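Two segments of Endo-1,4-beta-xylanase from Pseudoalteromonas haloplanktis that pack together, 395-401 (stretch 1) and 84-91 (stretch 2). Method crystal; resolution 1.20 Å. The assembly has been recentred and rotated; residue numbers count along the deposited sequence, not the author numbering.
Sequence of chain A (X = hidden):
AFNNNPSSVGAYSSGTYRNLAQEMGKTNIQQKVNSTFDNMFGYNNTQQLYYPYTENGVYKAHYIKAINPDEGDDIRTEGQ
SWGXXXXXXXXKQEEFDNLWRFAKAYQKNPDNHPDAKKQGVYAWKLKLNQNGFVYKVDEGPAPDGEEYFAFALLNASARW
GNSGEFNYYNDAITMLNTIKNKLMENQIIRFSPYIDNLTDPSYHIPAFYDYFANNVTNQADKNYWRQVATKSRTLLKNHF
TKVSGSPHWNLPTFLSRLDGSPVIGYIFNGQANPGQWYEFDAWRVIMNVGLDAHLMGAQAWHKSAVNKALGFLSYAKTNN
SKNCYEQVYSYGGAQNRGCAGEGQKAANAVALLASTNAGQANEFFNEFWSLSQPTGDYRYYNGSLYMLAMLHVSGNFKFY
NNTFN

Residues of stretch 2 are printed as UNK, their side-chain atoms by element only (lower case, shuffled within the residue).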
# COMPACT_ATOMS: atom_id res chain seq x y z
N GLY A 395 1.09 1.71 16.43
CA GLY A 395 -0.28 1.81 16.82
C GLY A 395 -1.00 3.03 16.25
O GLY A 395 -2.08 3.33 16.74
N ASN A 396 -0.49 3.65 15.21
CA ASN A 396 -1.09 4.82 14.66
C ASN A 396 -1.92 4.57 13.41
O ASN A 396 -2.53 5.52 12.90
CB ASN A 396 -0.03 5.90 14.34
CG ASN A 396 0.44 6.64 15.56
OD1 ASN A 396 1.63 6.49 16.01
ND2 ASN A 396 -0.42 7.42 16.11
N PHE A 397 -1.91 3.36 12.86
CA PHE A 397 -2.68 3.05 11.67
C PHE A 397 -4.04 2.50 12.14
O PHE A 397 -4.13 1.36 12.56
CB PHE A 397 -1.95 2.11 10.76
CG PHE A 397 -2.50 2.09 9.34
CD1 PHE A 397 -3.68 1.48 9.04
CD2 PHE A 397 -1.83 2.72 8.33
CE1 PHE A 397 -4.17 1.47 7.70
CE2 PHE A 397 -2.28 2.67 7.01
CZ PHE A 397 -3.47 2.09 6.73
N LYS A 398 -5.04 3.36 12.19
CA LYS A 398 -6.34 3.07 12.78
C LYS A 398 -7.45 3.29 11.79
O LYS A 398 -7.32 4.07 10.86
CB LYS A 398 -6.58 3.92 14.00
CG LYS A 398 -5.56 3.79 15.10
CD LYS A 398 -5.96 4.61 16.33
CE LYS A 398 -4.99 4.45 17.52
NZ LYS A 398 -5.31 5.32 18.61
N PHE A 399 -8.59 2.62 12.02
CA PHE A 399 -9.79 2.82 11.22
C PHE A 399 -10.74 3.73 11.98
O PHE A 399 -11.16 3.41 13.10
CB PHE A 399 -10.50 1.51 10.93
CG PHE A 399 -9.83 0.58 9.97
CD1 PHE A 399 -8.56 0.79 9.43
CD2 PHE A 399 -10.49 -0.57 9.57
CE1 PHE A 399 -8.01 -0.13 8.54
CE2 PHE A 399 -9.94 -1.51 8.71
CZ PHE A 399 -8.71 -1.27 8.17
N TYR A 400 -11.08 4.86 11.39
CA TYR A 400 -11.99 5.85 11.99
C TYR A 400 -13.33 5.77 11.26
O TYR A 400 -13.47 6.16 10.11
CB TYR A 400 -11.40 7.28 11.83
CG TYR A 400 -10.13 7.50 12.58
CD1 TYR A 400 -8.89 7.18 12.04
CD2 TYR A 400 -10.14 8.00 13.88
CE1 TYR A 400 -7.73 7.38 12.76
CE2 TYR A 400 -8.99 8.21 14.59
CZ TYR A 400 -7.77 7.89 14.05
OH TYR A 400 -6.65 8.08 14.79
N ASN A 401 -14.34 5.17 11.90
CA ASN A 401 -15.64 5.04 11.29
C ASN A 401 -16.38 6.33 11.25
O ASN A 401 -16.31 7.15 12.18
CB ASN A 401 -16.53 4.04 12.05
CG ASN A 401 -16.26 2.62 11.71
OD1 ASN A 401 -15.74 2.28 10.63
ND2 ASN A 401 -16.59 1.72 12.66
N UNK A 84 -1.67 10.65 1.41
CA UNK A 84 -2.93 11.04 2.05
C UNK A 84 -3.25 10.16 3.25
O UNK A 84 -3.73 10.63 4.29
c UNK A 84 -4.07 12.13 0.03
c UNK A 84 -4.08 10.98 1.03
s UNK A 84 -5.16 11.87 -1.37
c UNK A 84 -6.73 11.61 -0.53
N UNK A 85 -3.01 8.87 3.11
CA UNK A 85 -3.26 7.93 4.18
C UNK A 85 -2.41 8.26 5.40
O UNK A 85 -2.88 8.30 6.53
o UNK A 85 -3.98 6.24 2.62
c UNK A 85 -3.07 6.50 3.69
c UNK A 85 -3.35 5.50 4.78
N UNK A 86 -1.12 8.51 5.17
CA UNK A 86 -0.27 8.89 6.26
C UNK A 86 -0.74 10.15 6.94
O UNK A 86 -0.76 10.27 8.18
c UNK A 86 1.17 9.05 5.76
N UNK A 87 -1.11 11.15 6.14
CA UNK A 87 -1.56 12.43 6.70
C UNK A 87 -2.79 12.25 7.59
O UNK A 87 -2.86 12.81 8.67
c UNK A 87 -1.81 13.41 5.54
N UNK A 88 -3.81 11.50 7.13
CA UNK A 88 -5.02 11.38 7.95
C UNK A 88 -4.72 10.66 9.25
O UNK A 88 -5.29 11.00 10.29
c UNK A 88 -7.50 11.03 7.95
c UNK A 88 -6.07 9.34 6.83
c UNK A 88 -6.21 10.81 7.18
N UNK A 89 -3.82 9.68 9.24
CA UNK A 89 -3.51 8.97 10.47
C UNK A 89 -2.87 9.87 11.52
O UNK A 89 -3.02 9.61 12.73
s UNK A 89 -4.85 6.11 10.05
c UNK A 89 -5.46 5.27 8.62
c UNK A 89 -3.27 6.66 9.36
c UNK A 89 -2.61 7.77 10.21
N UNK A 90 -2.13 10.88 11.10
CA UNK A 90 -1.46 11.81 12.02
C UNK A 90 -2.18 13.13 12.16
O UNK A 90 -1.67 14.04 12.82
c UNK A 90 0.86 10.11 13.14
c UNK A 90 2.24 10.98 11.30
c UNK A 90 -0.01 11.97 11.61
c UNK A 90 0.85 10.71 11.74
N UNK A 91 -3.38 13.22 11.66
CA UNK A 91 -4.21 14.44 11.83
C UNK A 91 -3.61 15.64 11.10
O UNK A 91 -3.68 16.76 11.58
o UNK A 91 -6.84 14.72 12.77
c UNK A 91 -5.97 15.05 13.56
c UNK A 91 -4.50 14.76 13.30
n UNK A 91 -6.22 15.69 14.72
O HOH W 1 -4.25 7.48 13.80

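Position 84 carries four side-chain atoms, three carbons and a sulfur, in an unbranched chain with the sulfur third and a carbon at its end. The side chain is out of reach of stretch 1. A thioether of this length is methionine, Met 84.

Position 85 has three side-chain atoms, one carbon bearing an oxygen and a second carbon. Its CA-to-CB bond points toward stretch 1, and the terminal carbon approaches the ring of Phe 397 obliquely. The branched pattern is that of threonine. In Thr 85, then, CG2 lies 3.8 Å from CE2 of Phe 397, while OG1 is hydrogen-bonded elsewhere in the structure.

Positions 86 and 87 each possess a single side-chain carbon and no contact with stretch 1; at position 86 the CA-to-CB bond points away from it. Both are alanine, Ala 86 and Ala 87.

Position 88 shows three carbons, one carrying the other two, and no atom of it is in contact with stretch 1. It is therefore valine. The backbone N of Val 88 donates to O of Met 84 at 3.0 Å, a regular helical turn.

Position 89 again has three carbons and a sulfur without a branch. The first carbon, CB, is 3.5 Å from O of Asn 396; the sulfur sits near the backbone of Phe 397 and Lys 398, and the terminal carbon lies over one face of the Phe 397 ring. This is methionine. The CE of Met 89 is 4.1 Å from the centroid of that ring and only 8° off its normal, a CH-pi contact. Its SD is 3.5 Å from N of Lys 398, which donates a weak hydrogen bond to it, and meets the Tyr 400 ring at its edge, 4.2 Å from CE1.

Position 90 has four carbons, forked at the second, and one branch end approaches the side chain of Asn 396; this is leucine. It is the first residue after the helix to leave helical phi/psi, and CD2 of Leu 90 lies 4.2 Å from ND2 of Asn 396.

Position 91 has two carbons, the second holding one oxygen and one nitrogen, and does not touch stretch 1. A carboxamide on a short stem is asparagine, Asn 91.

The contact is built around Met 89. It has the largest buried area of either stretch, and its side chain, with chi1 and chi2 both m, brings a sulfur and a methyl group against an extended segment that has no regular secondary structure. Its CE also packs 3.1 Å from O of Lys 398, an acceptor that the contact buries without a partner. Thr 85, one turn earlier, extends the apolar contact along Phe 397. Beside this packing, water 1 joins the two backbones: it donates to O of Met 89 at 2.7 Å and to O of Asn 396 at 2.8 Å, and accepts from OH of Tyr 400 at 2.7 Å, linking two carbonyls that could not bond to each other.

Stretch 2 (84-91) MTAAVMLN
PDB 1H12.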